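Local coordinates for ESX-5 secretion-associated protein EspG5 (Mycobacterium marinum, PDB 6VJ5) that acts as a specific chaperone for its cognate PE/PPE proteins, preventing PE/PPE dimers from aggregating and being required for secretion of LipY and PE31/PPE18, at residues D15-L20 with L33-Y38; A73-L78 with I137-V142; A168-N173 with G203-T208; G250-Y255 with L268-A273. All blocks are in the same frame, centred on the assembly; numbering follows the deposited sequence.

Contact 1 (D15-L20 with L33-Y38); sequences DGFWML and LRCRPY
Arg36 lies across the indole of Trp18, and its side chain can be followed from the loop to the helix. Arg36 CB starts 3.7 Å from Trp18 CD1, beside the pyrrole part of the ring. A bend at chi3 (-52°) turns NE, and beyond it CZ stands over the six-membered ring, 4.1 Å from its centroid. The guanidinium is nearly flat on the indole, the planes being 18° apart, in a cation-pi stack. Arg36 NH2 extends over the same face, offset toward the rim, 3.8 Å from Trp18 CZ2. Arg36 NH1 instead reaches Asp15 OD1 at 3.0 Å, a salt bridge whose hydrogen bond is weak, with the carboxylate turned almost perpendicular to the guanidinium. Arginine suits the place because it offers a flat cation to the ring and an edge to the acid one turn of helix earlier. The ring's own N-H is used as well: Trp18 NE1 makes a weak bond of 3.2 Å to Pro37 O. On the neighbouring helix position, Cys35 SG meets Phe17 CD1 at 3.5 Å, an oblique sulfur-aromatic contact between buried residues. Aromatic packing from another protein in the complex reaches Arg36 and Pro37, while Trp46 of the same chain meets the Trp18 ring. The arrangement is a cation-pi stack joined to a salt bridge, fastening the loop after helix 14-23 back onto it, where EspG5 meets another protein.

Contact 2 (A73-L78 with I137-V142); sequences ARMRVL and ITVDDV
Arg74 and Val139 meet where a segment of helix 69-79 passes across strand 136-141, the N-to-C directions of the two short segments 102° apart and their axes 8.8 Å from each other at closest approach. Val139 points to the helix. Its CG1 lies 3.9 Å from Arg74 CB and 4.2 Å from Leu78 CD1, one turn apart, and its CG2 looks to Met75 SD at 4.4 Å. A beta-branched residue suits the strand and offers both methyls. This is a helix laid on one face of the large antiparallel sheet, over the strand next to edge strand 10-13; Phe17 of helix 14-23 continues the same apolar layer. Arg74 runs extended from CG to NE, across the gap from helix to strand, CD passing 3.9 Å from Asp140 CA. Its guanidinium then grips one oxygen side-on: NE donates to Asp141 OD2 at 2.9 Å and NH2 to the same atom at 3.1 Å, both from one face of the carboxylate. NE comes from well above the carboxylate plane. Asp141 OD1 is bonded to His126 NE2, so the carboxylate is held at both oxygens, which would be expected to favour its negative charge.

Contact 3 (A168-N173 with G203-T208); sequences AINAVN and GISAST
Chi1 of 81° sets Ser205 OG between its backbone N and carbonyl carbon, and chi1 of -48° puts Asn170 CG beside its own N, anti to the carbonyl carbon, from where OD1 reaches the hydroxyl. Ser205 OG donates to Asn170 OD1 at 2.7 Å, in the plane of the amide and on a lone pair. The same hydroxyl oxygen accepts from Thr208 N at 2.9 Å, so a small serine serves the helix and the loop together. Thr208 OG1 in turn takes Asn170 N at 3.1 Å, a fairly straight bond of 156°. A water fills the corner, donating to Asn170 O at 2.6 Å and accepting from Ser205 N at 2.9 Å. The carbon side of threonine is used too, Thr208 CG2 lying 3.9 Å from Ile169 CD1, with the two side chains crossing at about a right angle. Farther along, Val172 CG2 rests 3.8 Å from Gly203 O. Positive phi at Gly203, where a beta carbon would collide with the carbonyl oxygen of the residue before, suits glycine and closes the previous helix in a Schellman motif. The arrangement is a serine N-cap at the start of helix 206-217, shared with the loop leading into edge strand 172-175.

Contact 4 (G250-Y255 with L268-A273); sequences GRIALY and LAICPA
Tyr255 presents one face of its ring to Ala269, whose CB sits 3.8 Å from the ring centroid in a CH-pi contact, offset toward the rim and closest to CZ. Cys271 SG approaches the same ring obliquely, 5.2 Å from the centroid. Tyr255 CG lies between its backbone N and carbonyl carbon (chi1 62°), and the ring lies over the neighbouring strand. The short methyl of alanine suits a place against the face of an aromatic ring; Val280 and Thr284 of helix 275-286 also touch the tyrosine. Tyr255, Ala269 and Cys271 belong to a beta hairpin of strands 250-256 and 267-272, within the large antiparallel sheet. Ala253 with Cys271 and Tyr255 with Ala269 are hydrogen-bonded pairs. Ala253 N donates to Cys271 O at 2.9 Å, almost straight at 173°, and Ala269 N to Tyr255 O at 2.7 Å; both return bonds form. Between them, Leu254 and Ile270 form a non-hydrogen-bonded pair on the other face, their side chains side by side and pointing the same way, with Leu254 CD2 3.6 Å from Ile270 CG1. That face also receives an apolar side chain of another protein, which packs on Leu254. Past Pro272, Ala273 N bonds to Arg251 O at 3.1 Å, and Ala273 CB presses on Arg251 CG at 3.4 Å, which a small residue allows. The Arg251 guanidinium makes salt bridges with Asp246 and Glu159.

From the N terminus, contact 1 closes first, spanning a short loop that leaves helix 14-23 and returns to it. Contact 2 follows with the longest gap, 58 residues holding several strands of the sheet, and ties helix 69-79 to strand 136-141. Contact 3 then brings the start of helix 206-217 to the loop before strand 172-175, and contact 4 closes a hairpin. The four loops run in series; none nests or crosses. Contacts 1 and 2 touch through Phe17 and Cys35, at one end of the sheet. Contacts 3 and 4 meet at the other, where Val172 O probably bonds Ile270 N, with the centres of contacts 1 and 3 about 44 Å apart.

Contact 1 (D15-L20 with L33-Y38)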
# COMPACT_ATOMS: atom_id res chain seq x y z
N ASP C 15 0.10 -10.27 -11.90
CA ASP C 15 0.25 -10.90 -10.59
C ASP C 15 1.58 -11.63 -10.48
O ASP C 15 2.31 -11.48 -9.50
CB ASP C 15 -0.92 -11.86 -10.33
CG ASP C 15 -2.20 -11.13 -9.97
OD1 ASP C 15 -2.11 -10.04 -9.37
OD2 ASP C 15 -3.29 -11.66 -10.28
N GLY C 16 1.92 -12.42 -11.50
CA GLY C 16 3.16 -13.18 -11.46
C GLY C 16 4.39 -12.29 -11.43
O GLY C 16 5.36 -12.58 -10.73
N PHE C 17 4.37 -11.20 -12.20
CA PHE C 17 5.52 -10.30 -12.18
C PHE C 17 5.72 -9.68 -10.81
O PHE C 17 6.86 -9.41 -10.41
CB PHE C 17 5.35 -9.19 -13.22
CG PHE C 17 6.60 -8.42 -13.47
CD1 PHE C 17 6.98 -7.39 -12.63
CD2 PHE C 17 7.42 -8.74 -14.54
CE1 PHE C 17 8.15 -6.68 -12.86
CE2 PHE C 17 8.58 -8.03 -14.78
CZ PHE C 17 8.95 -7.01 -13.93
N TRP C 18 4.63 -9.43 -10.08
CA TRP C 18 4.75 -8.87 -8.74
C TRP C 18 5.32 -9.89 -7.75
O TRP C 18 6.06 -9.51 -6.85
CB TRP C 18 3.39 -8.36 -8.28
CG TRP C 18 3.28 -8.05 -6.83
CD1 TRP C 18 3.66 -6.89 -6.22
CD2 TRP C 18 2.75 -8.89 -5.81
NE1 TRP C 18 3.39 -6.96 -4.87
CE2 TRP C 18 2.84 -8.18 -4.60
CE3 TRP C 18 2.22 -10.18 -5.81
CZ2 TRP C 18 2.41 -8.72 -3.39
CZ3 TRP C 18 1.79 -10.71 -4.61
CH2 TRP C 18 1.88 -9.98 -3.42
N MET C 19 4.99 -11.17 -7.92
CA MET C 19 5.54 -12.18 -7.02
C MET C 19 7.05 -12.32 -7.21
O MET C 19 7.79 -12.40 -6.23
CB MET C 19 4.84 -13.51 -7.25
CG MET C 19 3.32 -13.35 -7.26
SD MET C 19 2.41 -14.82 -6.75
CE MET C 19 3.02 -16.01 -7.94
N LEU C 20 7.52 -12.33 -8.46
CA LEU C 20 8.96 -12.36 -8.69
C LEU C 20 9.63 -11.18 -8.00
O LEU C 20 10.69 -11.34 -7.38
CB LEU C 20 9.25 -12.34 -10.19
CG LEU C 20 8.53 -13.44 -10.97
CD1 LEU C 20 8.71 -13.24 -12.46
CD2 LEU C 20 9.04 -14.81 -10.54
N LEU C 33 5.61 -0.12 -16.78
CA LEU C 33 5.06 -1.47 -16.71
C LEU C 33 3.86 -1.55 -15.78
O LEU C 33 3.14 -2.56 -15.81
CB LEU C 33 6.14 -2.44 -16.25
CG LEU C 33 7.30 -2.60 -17.22
CD1 LEU C 33 8.52 -3.13 -16.50
CD2 LEU C 33 6.89 -3.53 -18.35
N ARG C 34 3.64 -0.52 -14.96
CA ARG C 34 2.45 -0.40 -14.13
C ARG C 34 2.15 -1.69 -13.38
O ARG C 34 1.04 -2.23 -13.43
CB ARG C 34 1.26 0.04 -14.99
CG ARG C 34 0.09 0.58 -14.21
CD ARG C 34 -0.94 1.21 -15.14
NE ARG C 34 -0.61 2.59 -15.50
CZ ARG C 34 -1.42 3.38 -16.19
NH1 ARG C 34 -2.60 2.93 -16.58
NH2 ARG C 34 -1.05 4.62 -16.49
N CYS C 35 3.15 -2.18 -12.66
CA CYS C 35 2.94 -3.33 -11.79
C CYS C 35 2.60 -2.88 -10.38
O CYS C 35 2.77 -1.71 -10.02
CB CYS C 35 4.18 -4.22 -11.78
SG CYS C 35 4.52 -4.97 -13.37
N ARG C 36 2.08 -3.81 -9.59
CA ARG C 36 1.84 -3.51 -8.19
C ARG C 36 3.18 -3.30 -7.50
O ARG C 36 4.12 -4.07 -7.74
CB ARG C 36 1.07 -4.64 -7.51
CG ARG C 36 -0.19 -4.17 -6.78
CD ARG C 36 -0.76 -5.26 -5.89
NE ARG C 36 -0.94 -6.52 -6.60
CZ ARG C 36 -1.09 -7.71 -6.01
NH1 ARG C 36 -1.25 -8.80 -6.73
NH2 ARG C 36 -1.06 -7.80 -4.68
N PRO C 37 3.34 -2.26 -6.68
CA PRO C 37 4.57 -2.14 -5.90
C PRO C 37 4.63 -3.26 -4.87
O PRO C 37 3.61 -3.76 -4.40
CB PRO C 37 4.44 -0.77 -5.23
CG PRO C 37 2.97 -0.50 -5.17
CD PRO C 37 2.36 -1.20 -6.37
N TYR C 38 5.85 -3.69 -4.56
CA TYR C 38 6.08 -4.70 -3.54
C TYR C 38 6.60 -4.01 -2.29
O TYR C 38 7.50 -3.17 -2.36
CB TYR C 38 7.07 -5.77 -3.99
CG TYR C 38 7.58 -6.61 -2.84
CD1 TYR C 38 6.73 -7.48 -2.17
CD2 TYR C 38 8.90 -6.52 -2.41
CE1 TYR C 38 7.18 -8.25 -1.11
CE2 TYR C 38 9.36 -7.28 -1.35
CZ TYR C 38 8.50 -8.14 -0.70
OH TYR C 38 8.95 -8.90 0.34

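Contact 2 (A73-L78 with I137-V142)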
# COMPACT_ATOMS: atom_id res chain seq x y z
N ALA C 73 18.55 -12.61 -12.88
CA ALA C 73 19.53 -11.63 -13.32
C ALA C 73 18.88 -10.52 -14.14
O ALA C 73 19.22 -9.35 -13.99
CB ALA C 73 20.63 -12.32 -14.13
N ARG C 74 17.92 -10.88 -15.00
CA ARG C 74 17.23 -9.88 -15.80
C ARG C 74 16.39 -8.95 -14.93
O ARG C 74 16.36 -7.74 -15.15
CB ARG C 74 16.36 -10.56 -16.86
CG ARG C 74 17.09 -11.63 -17.65
CD ARG C 74 16.34 -12.02 -18.92
NE ARG C 74 17.13 -12.92 -19.75
CZ ARG C 74 17.10 -14.25 -19.65
NH1 ARG C 74 16.31 -14.83 -18.76
NH2 ARG C 74 17.86 -14.99 -20.44
N MET C 75 15.71 -9.51 -13.92
CA MET C 75 14.90 -8.68 -13.03
C MET C 75 15.75 -7.68 -12.27
O MET C 75 15.28 -6.58 -11.95
CB MET C 75 14.15 -9.57 -12.04
CG MET C 75 13.30 -10.63 -12.69
SD MET C 75 11.96 -9.88 -13.63
CE MET C 75 10.84 -9.41 -12.30
N ARG C 76 17.00 -8.03 -11.97
CA ARG C 76 17.87 -7.11 -11.25
C ARG C 76 18.28 -5.93 -12.11
O ARG C 76 18.57 -4.85 -11.59
CB ARG C 76 19.10 -7.86 -10.75
CG ARG C 76 18.78 -8.97 -9.76
CD ARG C 76 18.93 -8.48 -8.33
NE ARG C 76 18.24 -9.35 -7.37
CZ ARG C 76 18.61 -10.59 -7.07
NH1 ARG C 76 19.67 -11.13 -7.67
NH2 ARG C 76 17.92 -11.29 -6.18
N VAL C 77 18.31 -6.12 -13.43
CA VAL C 77 18.56 -4.99 -14.32
C VAL C 77 17.39 -4.02 -14.26
O VAL C 77 17.57 -2.81 -14.05
CB VAL C 77 18.81 -5.49 -15.76
CG1 VAL C 77 19.34 -4.36 -16.63
CG2 VAL C 77 19.78 -6.66 -15.76
N LEU C 78 16.17 -4.53 -14.43
CA LEU C 78 14.98 -3.69 -14.30
C LEU C 78 14.92 -3.02 -12.93
O LEU C 78 14.49 -1.87 -12.80
CB LEU C 78 13.72 -4.53 -14.54
CG LEU C 78 13.67 -5.39 -15.80
CD1 LEU C 78 12.54 -6.42 -15.72
CD2 LEU C 78 13.49 -4.52 -17.04
N ILE C 137 3.42 -9.43 -19.23
CA ILE C 137 4.74 -8.82 -19.35
C ILE C 137 5.70 -9.90 -19.82
O ILE C 137 5.64 -11.04 -19.35
CB ILE C 137 5.20 -8.20 -18.02
CG1 ILE C 137 4.25 -7.07 -17.60
CG2 ILE C 137 6.62 -7.67 -18.15
CD1 ILE C 137 4.25 -6.76 -16.11
N THR C 138 6.57 -9.55 -20.77
CA THR C 138 7.56 -10.46 -21.33
C THR C 138 8.94 -9.88 -21.04
O THR C 138 9.22 -8.73 -21.40
CB THR C 138 7.36 -10.62 -22.84
OG1 THR C 138 6.19 -11.41 -23.09
CG2 THR C 138 8.57 -11.31 -23.48
N VAL C 139 9.79 -10.67 -20.39
CA VAL C 139 11.14 -10.26 -20.02
C VAL C 139 12.13 -11.10 -20.80
O VAL C 139 11.93 -12.31 -20.98
CB VAL C 139 11.37 -10.39 -18.50
CG1 VAL C 139 12.76 -9.90 -18.13
CG2 VAL C 139 10.30 -9.62 -17.73
N ASP C 140 13.21 -10.47 -21.25
CA ASP C 140 14.21 -11.14 -22.07
C ASP C 140 15.39 -10.20 -22.25
O ASP C 140 15.30 -9.00 -21.98
CB ASP C 140 13.63 -11.55 -23.43
CG ASP C 140 14.57 -12.46 -24.22
OD1 ASP C 140 15.80 -12.33 -24.06
OD2 ASP C 140 14.08 -13.30 -25.00
N ASP C 141 16.51 -10.77 -22.70
CA ASP C 141 17.68 -9.99 -23.07
C ASP C 141 17.44 -9.33 -24.42
O ASP C 141 16.69 -9.84 -25.27
CB ASP C 141 18.93 -10.87 -23.13
CG ASP C 141 19.42 -11.28 -21.75
OD1 ASP C 141 19.79 -10.40 -20.95
OD2 ASP C 141 19.42 -12.50 -21.47
N VAL C 142 18.07 -8.18 -24.62
CA VAL C 142 17.89 -7.39 -25.83
C VAL C 142 19.25 -6.90 -26.30
O VAL C 142 20.07 -6.42 -25.50
CB VAL C 142 16.93 -6.21 -25.59
CG1 VAL C 142 17.55 -5.21 -24.62
CG2 VAL C 142 16.59 -5.53 -26.91

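Contact 3 (A168-N173 with G203-T208)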
# COMPACT_ATOMS: atom_id res chain seq x y z
N ALA C 168 5.32 13.44 -46.51
CA ALA C 168 5.97 14.37 -47.44
C ALA C 168 5.87 15.77 -46.85
O ALA C 168 4.99 16.57 -47.18
CB ALA C 168 5.32 14.29 -48.82
N ILE C 169 6.80 16.06 -45.94
CA ILE C 169 6.84 17.35 -45.26
C ILE C 169 8.24 17.93 -45.38
O ILE C 169 9.21 17.23 -45.69
CB ILE C 169 6.42 17.25 -43.78
CG1 ILE C 169 7.56 16.69 -42.94
CG2 ILE C 169 5.19 16.37 -43.64
CD1 ILE C 169 7.39 16.96 -41.46
N ASN C 170 8.35 19.22 -45.06
CA ASN C 170 9.61 19.94 -45.08
C ASN C 170 10.08 20.13 -43.63
O ASN C 170 9.44 20.86 -42.86
CB ASN C 170 9.45 21.29 -45.79
CG ASN C 170 8.74 21.16 -47.11
OD1 ASN C 170 7.53 21.40 -47.20
ND2 ASN C 170 9.47 20.78 -48.15
N ALA C 171 11.19 19.49 -43.28
CA ALA C 171 11.72 19.58 -41.93
C ALA C 171 11.86 21.03 -41.51
O ALA C 171 12.16 21.91 -42.32
CB ALA C 171 13.08 18.87 -41.86
N VAL C 172 11.62 21.29 -40.22
CA VAL C 172 11.68 22.65 -39.70
C VAL C 172 11.81 22.57 -38.19
O VAL C 172 11.40 21.59 -37.57
CB VAL C 172 10.44 23.47 -40.15
CG1 VAL C 172 9.15 22.80 -39.69
CG2 VAL C 172 10.53 24.90 -39.65
N ASN C 173 12.44 23.60 -37.62
CA ASN C 173 12.53 23.79 -36.18
C ASN C 173 11.68 24.99 -35.79
O ASN C 173 11.79 26.05 -36.41
CB ASN C 173 13.97 24.02 -35.74
CG ASN C 173 14.87 22.85 -36.05
OD1 ASN C 173 14.51 21.69 -35.82
ND2 ASN C 173 16.06 23.14 -36.57
N GLY C 203 6.70 29.55 -39.97
CA GLY C 203 7.59 28.99 -40.96
C GLY C 203 7.34 27.54 -41.30
O GLY C 203 8.19 26.91 -41.95
N ILE C 204 6.20 26.99 -40.91
CA ILE C 204 5.86 25.60 -41.19
C ILE C 204 5.19 25.55 -42.55
O ILE C 204 4.28 26.34 -42.83
CB ILE C 204 4.95 25.01 -40.10
CG1 ILE C 204 5.58 25.21 -38.72
CG2 ILE C 204 4.69 23.54 -40.37
CD1 ILE C 204 4.69 24.78 -37.56
N SER C 205 5.63 24.62 -43.40
CA SER C 205 5.19 24.61 -44.79
C SER C 205 3.73 24.18 -44.89
O SER C 205 3.20 23.45 -44.05
CB SER C 205 6.06 23.66 -45.61
OG SER C 205 5.67 22.31 -45.45
N ALA C 206 3.06 24.67 -45.94
CA ALA C 206 1.68 24.27 -46.18
C ALA C 206 1.55 22.76 -46.26
O ALA C 206 0.51 22.20 -45.87
CB ALA C 206 1.17 24.91 -47.48
N SER C 207 2.58 22.06 -46.75
CA SER C 207 2.51 20.61 -46.80
C SER C 207 2.65 20.01 -45.40
O SER C 207 1.91 19.10 -45.03
CB SER C 207 3.59 20.06 -47.73
OG SER C 207 3.21 18.79 -48.23
N THR C 208 3.58 20.54 -44.61
CA THR C 208 3.75 20.05 -43.25
C THR C 208 2.48 20.26 -42.42
O THR C 208 2.05 19.36 -41.69
CB THR C 208 4.94 20.74 -42.59
OG1 THR C 208 6.10 20.58 -43.43
CG2 THR C 208 5.22 20.14 -41.22
O HOH W 1 7.97 22.97 -42.87

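Contact 4 (G250-Y255 with L268-A273)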
# COMPACT_ATOMS: atom_id res chain seq x y z
N GLY C 250 1.11 10.35 -44.00
CA GLY C 250 2.36 9.67 -43.70
C GLY C 250 2.75 9.82 -42.24
O GLY C 250 2.04 10.42 -41.42
N ARG C 251 3.92 9.26 -41.94
CA ARG C 251 4.43 9.19 -40.58
C ARG C 251 5.35 10.37 -40.30
O ARG C 251 6.30 10.62 -41.05
CB ARG C 251 5.19 7.88 -40.36
CG ARG C 251 5.75 7.71 -38.96
CD ARG C 251 6.35 6.32 -38.81
NE ARG C 251 5.32 5.29 -38.89
CZ ARG C 251 5.56 4.03 -39.26
NH1 ARG C 251 6.79 3.66 -39.60
NH2 ARG C 251 4.56 3.16 -39.30
N ILE C 252 5.07 11.08 -39.21
CA ILE C 252 5.81 12.27 -38.82
C ILE C 252 6.56 12.00 -37.52
O ILE C 252 6.12 11.21 -36.68
CB ILE C 252 4.86 13.48 -38.65
CG1 ILE C 252 3.99 13.65 -39.90
CG2 ILE C 252 5.65 14.74 -38.36
CD1 ILE C 252 3.01 14.80 -39.82
N ALA C 253 7.70 12.67 -37.36
CA ALA C 253 8.53 12.57 -36.17
C ALA C 253 8.68 13.94 -35.54
O ALA C 253 9.00 14.91 -36.23
CB ALA C 253 9.91 12.00 -36.51
N LEU C 254 8.45 14.01 -34.23
CA LEU C 254 8.57 15.25 -33.47
C LEU C 254 9.50 15.02 -32.30
O LEU C 254 9.41 14.00 -31.61
CB LEU C 254 7.21 15.72 -32.96
CG LEU C 254 6.11 15.86 -34.01
CD1 LEU C 254 4.74 15.69 -33.38
CD2 LEU C 254 6.22 17.22 -34.69
N TYR C 255 10.39 15.98 -32.06
CA TYR C 255 11.28 15.86 -30.91
C TYR C 255 11.97 17.19 -30.67
O TYR C 255 12.17 17.98 -31.59
CB TYR C 255 12.33 14.76 -31.14
CG TYR C 255 13.24 15.03 -32.31
CD1 TYR C 255 14.39 15.79 -32.16
CD2 TYR C 255 12.95 14.53 -33.58
CE1 TYR C 255 15.23 16.03 -33.23
CE2 TYR C 255 13.78 14.77 -34.65
CZ TYR C 255 14.92 15.52 -34.47
OH TYR C 255 15.76 15.77 -35.53
N LEU C 268 11.44 22.65 -31.11
CA LEU C 268 10.84 21.39 -31.53
C LEU C 268 11.15 21.16 -33.00
O LEU C 268 10.92 22.03 -33.84
CB LEU C 268 9.32 21.41 -31.31
CG LEU C 268 8.61 20.08 -31.55
CD1 LEU C 268 8.93 19.06 -30.46
CD2 LEU C 268 7.10 20.28 -31.68
N ALA C 269 11.69 19.98 -33.30
CA ALA C 269 11.98 19.58 -34.66
C ALA C 269 10.77 18.84 -35.22
O ALA C 269 10.26 17.91 -34.60
CB ALA C 269 13.21 18.68 -34.72
N ILE C 270 10.30 19.28 -36.39
CA ILE C 270 9.21 18.63 -37.10
C ILE C 270 9.80 18.06 -38.38
O ILE C 270 10.29 18.81 -39.23
CB ILE C 270 8.07 19.61 -37.41
CG1 ILE C 270 7.60 20.28 -36.12
CG2 ILE C 270 6.91 18.87 -38.07
CD1 ILE C 270 6.66 21.45 -36.34
N CYS C 271 9.78 16.74 -38.50
CA CYS C 271 10.54 16.03 -39.52
C CYS C 271 9.72 14.91 -40.12
O CYS C 271 8.78 14.41 -39.48
CB CYS C 271 11.83 15.44 -38.91
SG CYS C 271 13.01 16.67 -38.31
N PRO C 272 10.01 14.52 -41.36
CA PRO C 272 9.45 13.27 -41.88
C PRO C 272 10.16 12.09 -41.25
O PRO C 272 11.38 12.10 -41.08
CB PRO C 272 9.72 13.36 -43.39
CG PRO C 272 10.96 14.20 -43.49
CD PRO C 272 10.91 15.18 -42.33
N ALA C 273 9.38 11.07 -40.89
CA ALA C 273 9.92 9.94 -40.15
C ALA C 273 10.79 9.03 -41.01
O ALA C 273 10.51 7.83 -41.13
CB ALA C 273 8.78 9.13 -39.52